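Local atomic coordinates of DUF4973 domain-containing protein (Bacteroides thetaiotaomicron, PDB entry 4QNI), a protein that is of unknown function but probably serves as an auxiliary nutrient-binding lipoprotein with two domains. Residues 169-174 with 285-290; 178-183 with 204-209; 221-226 with 296-301; 235-240 with 290-295; 249-252 with 256-259. One frame throughout, in Å; residues are numbered along the deposited sequence.

Interaction 1: residues 169-174 with 285-290. With EDO (1,2-ethanediol), chain F.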
# COMPACT_ATOMS: atom_id res chain seq x y z
N ASN A 169 -12.75 -26.08 20.23
CA ASN A 169 -13.12 -27.47 20.39
C ASN A 169 -13.28 -28.01 18.95
O ASN A 169 -12.88 -27.33 18.00
CB ASN A 169 -14.38 -27.62 21.28
CG ASN A 169 -15.64 -26.97 20.74
OD1 ASN A 169 -15.74 -26.61 19.56
ND2 ASN A 169 -16.62 -26.75 21.60
N ASP A 170 -13.84 -29.22 18.76
CA ASP A 170 -13.99 -29.79 17.41
C ASP A 170 -15.02 -29.05 16.55
O ASP A 170 -15.11 -29.32 15.37
CB ASP A 170 -14.40 -31.29 17.49
CG ASP A 170 -13.38 -32.21 18.13
OD1 ASP A 170 -12.18 -31.86 18.15
OD2 ASP A 170 -13.77 -33.31 18.58
N TYR A 171 -15.77 -28.13 17.11
CA TYR A 171 -16.93 -27.54 16.44
C TYR A 171 -16.93 -26.04 16.38
O TYR A 171 -17.96 -25.46 16.00
CB TYR A 171 -18.20 -27.97 17.24
CG TYR A 171 -18.18 -29.41 17.69
CD1 TYR A 171 -18.41 -30.46 16.79
CD2 TYR A 171 -17.86 -29.75 19.01
CE1 TYR A 171 -18.32 -31.80 17.20
CE2 TYR A 171 -17.80 -31.08 19.43
CZ TYR A 171 -18.03 -32.10 18.52
OH TYR A 171 -17.93 -33.40 18.95
N SER A 172 -15.83 -25.40 16.77
CA SER A 172 -15.81 -23.95 16.84
C SER A 172 -14.93 -23.33 15.76
O SER A 172 -14.00 -23.94 15.24
CB SER A 172 -15.34 -23.50 18.22
OG SER A 172 -14.02 -23.95 18.45
N GLY A 173 -15.19 -22.07 15.52
CA GLY A 173 -14.50 -21.25 14.56
C GLY A 173 -15.51 -20.42 13.81
O GLY A 173 -16.67 -20.29 14.24
N ASP A 174 -15.08 -19.89 12.66
CA ASP A 174 -15.90 -19.05 11.81
C ASP A 174 -16.55 -19.90 10.74
O ASP A 174 -15.93 -20.34 9.75
CB ASP A 174 -15.09 -17.85 11.23
CG ASP A 174 -14.59 -16.87 12.29
OD1 ASP A 174 -14.98 -17.00 13.47
OD2 ASP A 174 -13.79 -15.99 11.95
N ARG A 285 -11.26 -30.39 6.87
CA ARG A 285 -12.22 -31.03 7.77
C ARG A 285 -13.43 -30.15 7.83
O ARG A 285 -13.31 -28.92 7.90
CB ARG A 285 -11.64 -31.31 9.16
CG ARG A 285 -10.55 -32.37 9.14
CD ARG A 285 -10.85 -33.55 10.06
NE ARG A 285 -10.24 -33.38 11.38
CZ ARG A 285 -9.03 -33.82 11.71
NH1 ARG A 285 -8.28 -34.47 10.83
NH2 ARG A 285 -8.56 -33.61 12.94
N TYR A 286 -14.59 -30.75 7.76
CA TYR A 286 -15.84 -30.01 7.75
C TYR A 286 -16.75 -30.40 8.88
O TYR A 286 -16.87 -31.58 9.19
CB TYR A 286 -16.58 -30.24 6.42
CG TYR A 286 -15.77 -29.84 5.22
CD1 TYR A 286 -15.60 -28.49 4.89
CD2 TYR A 286 -15.16 -30.79 4.40
CE1 TYR A 286 -14.88 -28.11 3.76
CE2 TYR A 286 -14.42 -30.41 3.28
CZ TYR A 286 -14.29 -29.07 2.96
OH TYR A 286 -13.57 -28.67 1.86
N VAL A 287 -17.42 -29.41 9.47
CA VAL A 287 -18.47 -29.66 10.44
C VAL A 287 -19.72 -29.15 9.76
O VAL A 287 -19.80 -27.96 9.48
CB VAL A 287 -18.24 -29.05 11.84
CG1 VAL A 287 -19.44 -29.34 12.76
CG2 VAL A 287 -16.94 -29.58 12.47
N ILE A 288 -20.67 -30.04 9.41
CA ILE A 288 -21.89 -29.58 8.75
C ILE A 288 -23.06 -29.68 9.73
O ILE A 288 -23.33 -30.76 10.23
CB ILE A 288 -22.13 -30.40 7.46
CG1 ILE A 288 -20.98 -30.14 6.45
CG2 ILE A 288 -23.52 -30.12 6.84
CD1 ILE A 288 -20.97 -31.05 5.28
N ILE A 289 -23.76 -28.57 9.99
CA ILE A 289 -24.94 -28.62 10.88
C ILE A 289 -26.16 -28.41 10.03
O ILE A 289 -26.28 -27.36 9.40
CB ILE A 289 -24.90 -27.63 12.10
CG1 ILE A 289 -23.57 -27.74 12.89
CG2 ILE A 289 -26.13 -27.81 13.03
CD1 ILE A 289 -23.34 -26.52 13.84
N ASN A 290 -27.05 -29.38 9.98
CA ASN A 290 -28.25 -29.31 9.16
C ASN A 290 -29.48 -29.03 9.98
O ASN A 290 -29.53 -29.34 11.16
CB ASN A 290 -28.45 -30.62 8.39
CG ASN A 290 -27.41 -30.88 7.34
OD1 ASN A 290 -26.70 -31.88 7.37
ND2 ASN A 290 -27.30 -29.98 6.38
C1 EDO F . -12.84 -31.25 13.68
O1 EDO F . -13.46 -30.28 12.85
C2 EDO F . -11.29 -31.07 13.64
O2 EDO F . -10.65 -32.05 14.46
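Val287 meets the 169-174 turn with both of its methyls. CG2 lies 3.4 Å from the backbone O of Asp170, and CG1 comes up to the edge of the Tyr171 ring, near its plane, 4.3 Å from CD1. Because CG1 stands anti to the backbone N (chi1 178°), the two branches are spread between the carbonyl and the ring. A 1,2-ethanediol, probably from the crystallisation liquor, bridges the polar side: its O1 donates to Asp170 O (3.2 Å), while its O2 takes a bond of 3.0 Å from Arg285 NH2, in the guanidinium plane and fairly straight at 161°. Behind this layer the turn, type I from Asn169 to Ser172, is also an Asx turn. Asn169 OD1 accepts from Tyr171 N at 2.9 Å, with the donor above the carbonyl plane, and Asn169 N donates to Ser172 OG (3.1 Å). Asp170 CB sits over the centre of one face of the Tyr171 ring. Further out, Tyr171 OH bonds to Glu242 O, its ring stacks with Phe239, and Arg285 NH2 forms a salt bridge with Glu327. Between the segments there is only van der Waals contact, methyl to carbonyl oxygen and methyl to ring edge; the diol carries the polar link.

Interaction 2: residues 178-183 with 204-209. With EDO (1,2-ethanediol), chain D.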
# COMPACT_ATOMS: atom_id res chain seq x y z
N THR A 178 -23.40 -18.81 4.47
CA THR A 178 -23.96 -18.91 3.11
C THR A 178 -25.28 -19.75 3.05
O THR A 178 -26.18 -19.40 2.28
CB THR A 178 -22.86 -19.46 2.20
OG1 THR A 178 -21.90 -18.40 2.00
CG2 THR A 178 -23.35 -19.94 0.86
N GLY A 179 -25.36 -20.83 3.84
CA GLY A 179 -26.54 -21.70 3.86
C GLY A 179 -27.59 -21.31 4.89
O GLY A 179 -28.57 -22.04 5.08
N ILE A 180 -27.42 -20.18 5.57
CA ILE A 180 -28.38 -19.71 6.56
C ILE A 180 -29.13 -18.54 6.01
O ILE A 180 -28.50 -17.58 5.57
CB ILE A 180 -27.69 -19.34 7.92
CG1 ILE A 180 -27.13 -20.59 8.65
CG2 ILE A 180 -28.67 -18.56 8.83
CD1 ILE A 180 -28.18 -21.60 9.13
N THR A 181 -30.47 -18.58 6.07
CA THR A 181 -31.27 -17.43 5.67
C THR A 181 -31.81 -16.76 6.94
O THR A 181 -31.98 -17.43 7.98
CB THR A 181 -32.39 -17.75 4.66
OG1 THR A 181 -33.32 -18.69 5.21
CG2 THR A 181 -31.87 -18.19 3.31
N ASN A 182 -32.02 -15.44 6.86
CA ASN A 182 -32.61 -14.62 7.91
C ASN A 182 -33.79 -13.88 7.29
O ASN A 182 -33.59 -13.01 6.44
CB ASN A 182 -31.59 -13.64 8.51
CG ASN A 182 -30.48 -14.29 9.28
OD1 ASN A 182 -30.61 -14.55 10.47
ND2 ASN A 182 -29.38 -14.58 8.63
N LYS A 183 -35.00 -14.28 7.66
CA LYS A 183 -36.22 -13.67 7.14
C LYS A 183 -36.96 -13.02 8.30
O LYS A 183 -36.76 -13.44 9.43
CB LYS A 183 -37.09 -14.71 6.42
CG LYS A 183 -36.48 -15.17 5.10
CD LYS A 183 -37.16 -16.41 4.58
CE LYS A 183 -36.70 -16.77 3.19
NZ LYS A 183 -37.85 -17.04 2.29
N SER A 204 -22.30 -13.75 5.82
CA SER A 204 -21.36 -14.68 5.16
C SER A 204 -20.50 -15.47 6.17
O SER A 204 -20.08 -16.59 5.86
CB SER A 204 -20.45 -13.92 4.19
OG SER A 204 -19.53 -13.09 4.89
N SER A 205 -20.23 -14.89 7.33
CA SER A 205 -19.41 -15.50 8.38
C SER A 205 -20.14 -15.48 9.73
O SER A 205 -20.64 -14.44 10.15
CB SER A 205 -18.06 -14.79 8.48
OG SER A 205 -17.29 -15.34 9.53
N ILE A 206 -20.23 -16.65 10.39
CA ILE A 206 -20.89 -16.80 11.68
C ILE A 206 -19.89 -17.43 12.62
O ILE A 206 -19.47 -18.56 12.40
CB ILE A 206 -22.22 -17.61 11.57
CG1 ILE A 206 -23.24 -16.90 10.65
CG2 ILE A 206 -22.81 -17.89 12.97
CD1 ILE A 206 -24.32 -17.77 10.16
N ARG A 207 -19.52 -16.70 13.66
CA ARG A 207 -18.54 -17.19 14.61
C ARG A 207 -19.21 -18.09 15.65
O ARG A 207 -20.18 -17.67 16.31
CB ARG A 207 -17.82 -16.00 15.29
CG ARG A 207 -16.69 -16.44 16.22
CD ARG A 207 -15.74 -15.31 16.49
NE ARG A 207 -14.96 -15.04 15.30
CZ ARG A 207 -14.30 -13.91 15.07
NH1 ARG A 207 -14.35 -12.92 15.95
NH2 ARG A 207 -13.60 -13.76 13.96
N GLY A 208 -18.65 -19.29 15.80
CA GLY A 208 -19.07 -20.31 16.75
C GLY A 208 -18.07 -20.28 17.88
O GLY A 208 -16.90 -20.60 17.66
N TYR A 209 -18.48 -19.81 19.07
CA TYR A 209 -17.61 -19.67 20.23
C TYR A 209 -17.68 -20.85 21.14
O TYR A 209 -18.78 -21.35 21.39
CB TYR A 209 -18.03 -18.44 21.05
CG TYR A 209 -18.04 -17.15 20.28
CD1 TYR A 209 -19.17 -16.77 19.55
CD2 TYR A 209 -16.95 -16.29 20.29
CE1 TYR A 209 -19.19 -15.56 18.85
CE2 TYR A 209 -16.99 -15.07 19.65
CZ TYR A 209 -18.11 -14.70 18.93
OH TYR A 209 -18.10 -13.52 18.24
C1 EDO D . -17.20 -11.95 14.08
O1 EDO D . -18.49 -12.15 14.68
C2 EDO D . -17.19 -12.20 12.53
O2 EDO D . -17.23 -13.58 12.17
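Thr178 and Ser204 bring the two backbones closest, CA to CA 5.4 Å, and the chains then diverge until the CA atoms of Ile180 and Ile206 stand 9.5 Å apart. At the near end Thr178 N lies 4.2 Å from Ser204 O, too long for a hydrogen bond. Across the wider part the two isoleucines meet: Ile206 reaches out with CD1, its chain extended at chi2 (162°), and touches CG1 of Ile180 at 4.3 Å. Both also rest on Leu314 of strand 306-321, so this is a three-sided apolar cluster.

On strand 205-209 the polar side chains gather round a second 1,2-ethanediol. Ser205 OG, anti to its own backbone N at chi1 177°, shares a hydrogen bond of 3.2 Å with the diol O2. The diol C1 lies 3.5 Å above one face of the Arg207 guanidinium, offset toward the rim. That group is held by salt bridges from NE to Asp174 and from NH1 to Glu225, and the aliphatic CG of Arg207 lies over one face of the Tyr209 ring. Tyr209 OH bonds to Glu225 as well. Residues 178-183 run alongside strand 306-321, whereas 205-209 pairs with strand 173-176 at the far end of the sheet order; the meeting of side chains from such distant strands is consistent with a sheet curled toward a barrel.

Interaction 3: residues 221-226 with 296-301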
# COMPACT_ATOMS: atom_id res chain seq x y z
N GLY A 221 -29.18 -15.04 14.76
CA GLY A 221 -29.22 -14.52 13.40
C GLY A 221 -28.13 -13.57 12.96
O GLY A 221 -26.96 -13.95 12.83
N ILE A 222 -28.52 -12.31 12.70
CA ILE A 222 -27.65 -11.25 12.18
C ILE A 222 -26.83 -10.56 13.26
O ILE A 222 -25.93 -9.80 12.93
CB ILE A 222 -28.46 -10.22 11.37
CG1 ILE A 222 -29.59 -9.61 12.21
CG2 ILE A 222 -28.99 -10.87 10.10
CD1 ILE A 222 -30.10 -8.45 11.67
N VAL A 223 -27.14 -10.83 14.54
CA VAL A 223 -26.38 -10.27 15.66
C VAL A 223 -24.96 -10.83 15.58
O VAL A 223 -24.77 -11.99 15.20
CB VAL A 223 -27.04 -10.58 17.04
CG1 VAL A 223 -26.24 -9.98 18.20
CG2 VAL A 223 -28.48 -10.09 17.08
N ASP A 224 -23.97 -10.01 15.89
CA ASP A 224 -22.57 -10.42 15.90
C ASP A 224 -21.84 -9.66 17.01
O ASP A 224 -22.48 -8.93 17.78
CB ASP A 224 -21.88 -10.26 14.51
CG ASP A 224 -21.73 -8.83 13.97
OD1 ASP A 224 -21.60 -7.89 14.79
OD2 ASP A 224 -21.69 -8.67 12.73
N GLU A 225 -20.52 -9.88 17.10
CA GLU A 225 -19.57 -9.33 18.06
C GLU A 225 -19.58 -7.80 18.16
O GLU A 225 -19.11 -7.26 19.17
CB GLU A 225 -18.17 -9.74 17.63
CG GLU A 225 -17.35 -10.33 18.73
CD GLU A 225 -16.06 -10.89 18.18
OE1 GLU A 225 -15.22 -10.08 17.72
OE2 GLU A 225 -15.87 -12.12 18.24
N ASP A 226 -19.98 -7.09 17.09
CA ASP A 226 -19.93 -5.64 17.12
C ASP A 226 -21.28 -5.01 17.55
O ASP A 226 -21.40 -3.79 17.57
CB ASP A 226 -19.38 -5.07 15.80
CG ASP A 226 -17.89 -5.34 15.59
OD1 ASP A 226 -17.17 -5.55 16.60
OD2 ASP A 226 -17.45 -5.34 14.42
N PHE A 296 -36.58 -15.69 16.75
CA PHE A 296 -36.27 -14.84 17.90
C PHE A 296 -36.65 -13.40 17.59
O PHE A 296 -36.74 -13.03 16.42
CB PHE A 296 -34.78 -14.94 18.32
CG PHE A 296 -33.83 -14.14 17.47
CD1 PHE A 296 -33.39 -14.62 16.24
CD2 PHE A 296 -33.37 -12.89 17.90
CE1 PHE A 296 -32.51 -13.87 15.46
CE2 PHE A 296 -32.50 -12.14 17.11
CZ PHE A 296 -32.06 -12.64 15.90
N ASN A 297 -36.78 -12.58 18.64
CA ASN A 297 -37.08 -11.16 18.52
C ASN A 297 -35.85 -10.31 18.75
O ASN A 297 -35.22 -10.41 19.81
CB ASN A 297 -38.17 -10.73 19.52
CG ASN A 297 -39.51 -11.40 19.36
OD1 ASN A 297 -39.99 -11.62 18.25
ND2 ASN A 297 -40.18 -11.67 20.47
N TYR A 298 -35.48 -9.50 17.77
CA TYR A 298 -34.40 -8.54 17.95
C TYR A 298 -35.08 -7.22 18.36
O TYR A 298 -36.10 -6.85 17.76
CB TYR A 298 -33.51 -8.39 16.71
CG TYR A 298 -32.43 -7.36 16.93
CD1 TYR A 298 -31.43 -7.56 17.87
CD2 TYR A 298 -32.46 -6.13 16.27
CE1 TYR A 298 -30.49 -6.57 18.16
CE2 TYR A 298 -31.50 -5.15 16.52
CZ TYR A 298 -30.52 -5.37 17.47
OH TYR A 298 -29.58 -4.40 17.74
N ILE A 299 -34.55 -6.56 19.42
CA ILE A 299 -35.11 -5.32 19.95
C ILE A 299 -34.03 -4.21 19.81
O ILE A 299 -33.13 -4.12 20.66
CB ILE A 299 -35.65 -5.50 21.42
CG1 ILE A 299 -36.66 -6.69 21.53
CG2 ILE A 299 -36.31 -4.23 21.95
CD1 ILE A 299 -36.05 -7.97 22.14
N PRO A 300 -34.06 -3.43 18.71
CA PRO A 300 -33.05 -2.36 18.54
C PRO A 300 -33.23 -1.27 19.61
O PRO A 300 -32.28 -0.91 20.31
CB PRO A 300 -33.33 -1.81 17.13
CG PRO A 300 -34.34 -2.72 16.52
CD PRO A 300 -35.05 -3.42 17.61
N VAL A 301 -34.48 -0.79 19.77
CA VAL A 301 -34.88 0.17 20.78
C VAL A 301 -36.16 -0.38 21.41
O VAL A 301 -36.86 -1.15 20.75
CB VAL A 301 -35.03 1.63 20.24
CG1 VAL A 301 -33.68 2.19 19.80
CG2 VAL A 301 -36.06 1.72 19.11
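One end of the curled C-terminal sheet is lined here, where Gly221 and Val223, in the loop between strands 215-219 and 234-240, pack on Phe296 and Tyr298 at the end of the long strand 282-298. Phe296 CE1 lies 3.6 Å from Gly221 N, with Gly221 CA a little further off and CZ also close to the same nitrogen, so the ring presses on bare backbone. Gly221 has a positive phi of 42°, which suits a glycine, and with no side chain in between the ring can come right up to the main chain. Phe296 holds CG between the backbone N and the carbonyl carbon (chi1 79°), which swings the ring toward the loop.

Two residues on, Val223 CG2 touches the Tyr298 ring at CD1 (4.0 Å) and CE1 (4.2 Å), the two side chains meeting at a slant. This contact is purely apolar. The loop is steadied beyond it by an Asx turn: Asp224 OD1 accepts from Asp226 N at 2.9 Å, using the anti side of the carboxylate and with the donor 31° out of its plane.

Tyr298 also meets the Tyr233 ring, while Asp224 OD2 pairs with Lys203 and Glu225 with Arg164. Pro280 of the second subunit packs on Ile222, Tyr298 and Pro300, so this rim also belongs to the interface between subunits. The arrangement, a strand-connecting loop lying on aromatic residues several places away in the sheet order, is consistent with an antiparallel sheet curled toward a barrel, with the loop at one end.

Interaction 4: residues 235-240 with 290-295. With EDO (1,2-ethanediol), chain E.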
# COMPACT_ATOMS: atom_id res chain seq x y z
N ILE A 235 -27.19 -18.09 21.24
CA ILE A 235 -27.85 -19.34 20.87
C ILE A 235 -26.84 -20.49 21.05
O ILE A 235 -25.84 -20.54 20.35
CB ILE A 235 -28.43 -19.26 19.41
CG1 ILE A 235 -29.33 -18.02 19.18
CG2 ILE A 235 -29.13 -20.57 19.03
CD1 ILE A 235 -30.54 -17.73 20.22
N LYS A 236 -27.13 -21.40 21.98
CA LYS A 236 -26.27 -22.53 22.32
C LYS A 236 -26.47 -23.69 21.40
O LYS A 236 -27.61 -24.03 21.08
CB LYS A 236 -26.52 -23.00 23.76
CG LYS A 236 -26.03 -22.02 24.83
CD LYS A 236 -26.54 -22.39 26.24
CE LYS A 236 -25.99 -23.69 26.81
NZ LYS A 236 -26.71 -24.11 28.05
N PHE A 237 -25.35 -24.32 20.97
CA PHE A 237 -25.33 -25.52 20.11
C PHE A 237 -24.55 -26.63 20.82
O PHE A 237 -23.34 -26.50 21.04
CB PHE A 237 -24.72 -25.23 18.73
CG PHE A 237 -25.55 -24.35 17.83
CD1 PHE A 237 -25.57 -22.96 18.02
CD2 PHE A 237 -26.21 -24.88 16.72
CE1 PHE A 237 -26.32 -22.14 17.17
CE2 PHE A 237 -26.94 -24.04 15.86
CZ PHE A 237 -27.03 -22.69 16.11
N ALA A 238 -25.26 -27.68 21.22
CA ALA A 238 -24.69 -28.83 21.94
C ALA A 238 -24.65 -30.00 20.98
O ALA A 238 -25.68 -30.34 20.43
CB ALA A 238 -25.53 -29.16 23.18
N PHE A 239 -23.47 -30.59 20.75
CA PHE A 239 -23.24 -31.69 19.80
C PHE A 239 -23.38 -32.99 20.53
O PHE A 239 -22.56 -33.28 21.39
CB PHE A 239 -21.84 -31.54 19.15
CG PHE A 239 -21.76 -30.25 18.36
CD1 PHE A 239 -21.48 -29.04 18.99
CD2 PHE A 239 -22.00 -30.24 16.98
CE1 PHE A 239 -21.48 -27.85 18.27
CE2 PHE A 239 -22.00 -29.04 16.27
CZ PHE A 239 -21.73 -27.85 16.91
N ASN A 240 -24.44 -33.74 20.25
CA ASN A 240 -24.76 -34.99 20.96
C ASN A 240 -24.18 -36.20 20.25
O ASN A 240 -24.90 -37.14 19.88
CB ASN A 240 -26.27 -35.10 21.13
CG ASN A 240 -26.86 -33.92 21.85
OD1 ASN A 240 -26.37 -33.48 22.89
ND2 ASN A 240 -27.93 -33.38 21.31
N ASN A 290 -27.05 -29.38 9.98
CA ASN A 290 -28.25 -29.31 9.16
C ASN A 290 -29.48 -29.03 9.98
O ASN A 290 -29.53 -29.34 11.16
CB ASN A 290 -28.45 -30.62 8.39
CG ASN A 290 -27.41 -30.88 7.34
OD1 ASN A 290 -26.70 -31.88 7.37
ND2 ASN A 290 -27.30 -29.98 6.38
N ASN A 291 -30.50 -28.49 9.30
CA ASN A 291 -31.84 -28.20 9.82
C ASN A 291 -31.85 -27.27 11.03
O ASN A 291 -32.60 -27.49 11.99
CB ASN A 291 -32.61 -29.51 10.11
CG ASN A 291 -32.85 -30.27 8.85
OD1 ASN A 291 -33.35 -29.73 7.87
ND2 ASN A 291 -32.43 -31.52 8.82
N VAL A 292 -31.07 -26.21 10.95
CA VAL A 292 -31.08 -25.15 11.95
C VAL A 292 -32.37 -24.40 11.63
O VAL A 292 -32.56 -23.97 10.51
CB VAL A 292 -29.82 -24.27 11.90
CG1 VAL A 292 -29.91 -23.13 12.89
CG2 VAL A 292 -28.56 -25.09 12.14
N ASP A 293 -33.29 -24.35 12.57
CA ASP A 293 -34.57 -23.70 12.33
C ASP A 293 -35.09 -23.10 13.64
O ASP A 293 -35.57 -23.83 14.52
CB ASP A 293 -35.58 -24.74 11.73
CG ASP A 293 -36.82 -24.12 11.12
OD1 ASP A 293 -37.14 -22.96 11.46
OD2 ASP A 293 -37.52 -24.82 10.39
N TYR A 294 -34.98 -21.79 13.78
CA TYR A 294 -35.47 -21.10 14.97
C TYR A 294 -35.93 -19.67 14.66
O TYR A 294 -35.62 -19.08 13.60
CB TYR A 294 -34.45 -21.13 16.13
CG TYR A 294 -33.20 -20.32 15.90
CD1 TYR A 294 -33.15 -18.96 16.21
CD2 TYR A 294 -32.02 -20.92 15.46
CE1 TYR A 294 -31.99 -18.21 16.02
CE2 TYR A 294 -30.86 -20.18 15.25
CZ TYR A 294 -30.84 -18.83 15.55
OH TYR A 294 -29.70 -18.09 15.37
N TYR A 295 -36.67 -19.13 15.62
CA TYR A 295 -37.23 -17.79 15.63
C TYR A 295 -36.78 -17.01 16.87
O TYR A 295 -36.70 -17.60 17.96
CB TYR A 295 -38.75 -17.87 15.66
CG TYR A 295 -39.39 -18.48 14.44
CD1 TYR A 295 -39.60 -19.85 14.35
CD2 TYR A 295 -39.91 -17.67 13.43
CE1 TYR A 295 -40.25 -20.42 13.25
CE2 TYR A 295 -40.60 -18.22 12.35
CZ TYR A 295 -40.75 -19.59 12.26
OH TYR A 295 -41.41 -20.14 11.19
C1 EDO E . -26.52 -19.35 13.78
O1 EDO E . -27.61 -19.40 14.67
C2 EDO E . -26.99 -18.91 12.40
O2 EDO E . -27.36 -17.55 12.43
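Tyr294 OH is gripped by two groups: by O1 of a bound 1,2-ethanediol at 2.6 Å, where either oxygen may be the donor, and by the backbone N of Gly221, in a probable hydrogen bond. The contact sits inside the curled antiparallel sheet of the C-terminal region. Strands 234-240 and 282-298 have 244-250 and 260-275 between them in the sheet order, yet here they face each other across the interior, with the CA atoms of Ile235 and Tyr294 9.8 Å apart.

Ile235 and Tyr294 carry one half of the packing. Ile235 CG2 lies over one face of the tyrosine ring, and its other branch, CG1, comes within 4.0 Å of CZ. The diol oxygen meets the same ring at the edge, in plane, so isoleucine and diol take separate approaches. Tyr294 has chi1 68°, which turns its ring inward and carries the hydroxyl to the loop at Gly221. The same ring meets that of Phe259, with planes about 40° apart.

The other half is Phe237 with Val292, side chains crossing at about a right angle. Phe237 presents its edge, while its ring also touches Leu314 of strand 306-321 and Ile249 of the adjacent strand. Phe237 CZ lies 3.6 Å from the diol O1, and the next atom of that ring, CE2, is 4.2 Å from Val292 CG2.

Interaction 5: residues 249-252 with 256-259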
# COMPACT_ATOMS: atom_id res chain seq x y z
N ILE A 249 -30.30 -27.19 20.27
CA ILE A 249 -30.25 -25.74 20.13
C ILE A 249 -31.07 -25.14 21.26
O ILE A 249 -32.24 -25.47 21.40
CB ILE A 249 -30.71 -25.25 18.73
CG1 ILE A 249 -29.84 -25.83 17.60
CG2 ILE A 249 -30.72 -23.73 18.70
CD1 ILE A 249 -30.29 -25.40 16.12
N SER A 250 -30.46 -24.28 22.06
CA SER A 250 -31.19 -23.65 23.15
C SER A 250 -30.74 -22.21 23.35
O SER A 250 -29.79 -21.72 22.71
CB SER A 250 -31.02 -24.44 24.45
OG SER A 250 -29.65 -24.53 24.80
N CYS A 251 -31.48 -21.52 24.22
CA CYS A 251 -31.27 -20.13 24.58
C CYS A 251 -31.61 -19.97 26.04
O CYS A 251 -32.74 -20.25 26.43
CB CYS A 251 -32.13 -19.23 23.70
SG CYS A 251 -31.90 -17.47 24.01
N ASP A 252 -30.63 -19.55 26.86
CA ASP A 252 -30.81 -19.40 28.31
C ASP A 252 -31.78 -18.26 28.67
O ASP A 252 -32.42 -18.35 29.72
CB ASP A 252 -29.46 -19.23 29.01
CG ASP A 252 -28.66 -20.52 29.11
OD1 ASP A 252 -29.28 -21.61 29.06
OD2 ASP A 252 -27.43 -20.44 29.30
N GLU A 256 -37.16 -13.81 27.12
CA GLU A 256 -36.86 -12.41 26.89
C GLU A 256 -36.85 -12.04 25.39
O GLU A 256 -37.41 -11.00 25.02
CB GLU A 256 -35.50 -12.07 27.53
CG GLU A 256 -35.16 -10.59 27.51
CD GLU A 256 -33.84 -10.19 28.14
OE1 GLU A 256 -32.99 -11.08 28.39
OE2 GLU A 256 -33.66 -8.97 28.39
N ILE A 257 -36.24 -12.90 24.54
CA ILE A 257 -36.08 -12.62 23.12
C ILE A 257 -37.08 -13.43 22.26
O ILE A 257 -36.95 -13.50 21.04
CB ILE A 257 -34.60 -12.83 22.70
CG1 ILE A 257 -34.15 -14.30 22.77
CG2 ILE A 257 -33.66 -11.92 23.53
CD1 ILE A 257 -32.83 -14.59 21.87
N GLY A 258 -38.10 -13.97 22.92
CA GLY A 258 -39.16 -14.75 22.29
C GLY A 258 -38.65 -15.87 21.41
O GLY A 258 -39.15 -16.07 20.29
N PHE A 259 -37.60 -16.55 21.88
CA PHE A 259 -36.93 -17.65 21.19
C PHE A 259 -37.89 -18.81 21.05
O PHE A 259 -38.64 -19.11 21.98
CB PHE A 259 -35.64 -18.07 21.93
CG PHE A 259 -34.88 -19.22 21.30
CD1 PHE A 259 -34.02 -19.00 20.23
CD2 PHE A 259 -35.04 -20.52 21.77
CE1 PHE A 259 -33.32 -20.06 19.64
CE2 PHE A 259 -34.33 -21.58 21.19
CZ PHE A 259 -33.48 -21.34 20.13
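Cys251 and Phe259 both send their side chains out with the atom beyond CB anti to the backbone N: SG of the cysteine at chi1 -178° and CG of the phenylalanine at 179°. The phenylalanine torsion brings its ring under Cys251 CB, and the cysteine torsion sends SG on toward Ile257. CB is 3.8 Å from the ring centroid, 17° off the normal, a CH-pi contact, and it sits a little toward the rim, 3.7 Å from Phe259 CG. The sulfur points outward beyond the CG side of the ring and stands 4.9 Å from the centroid in an oblique sulfur-aromatic contact. Its closer partner is Ile257, whose CD1 is 3.7 Å from SG.

Strands 244-250 and 260-275 are neighbours in the antiparallel sheet; Cys251, just after the first, is packed by Ile257 and Phe259, just before the second. Gly258, at positive phi, lies between these two as the chain bends back. Its O accepts from Arg307, and Ile257 shares a backbone hydrogen bond with Asn297 of strand 282-298. Phe259 also touches Ile235, on the strand that pairs with 244-250.

Ile249 meets the ring from another side. The two side chains cross at about a right angle, and the CG2 methyl lies at the ring's edge, near its plane, 3.9 Å from Phe259 CZ.

In the fold
From the N terminus, 169-174 opens interaction 1, and interaction 2 opens and closes within it, from 178-183 to 204-209. Residues 221-226 then open interaction 3 and 235-240 open interaction 4; interaction 5 is the short closure between 249-252 and 256-259, lying inside interactions 1, 3 and 4. Strand 282-298 closes the rest in order: interaction 1 at 285-290, interaction 4 at 290-295, sharing Asn290, and interaction 3 at 296-301. Interaction 1 therefore crosses 3 and 4, while 4 lies within 3. Phe239 of interaction 4 packs on Tyr171 and Ile289 of interaction 1, and Arg207 and Glu225 join 2 to 3. Interactions 1 to 4 join parts far apart in the sheet order; 5 closes a local turn.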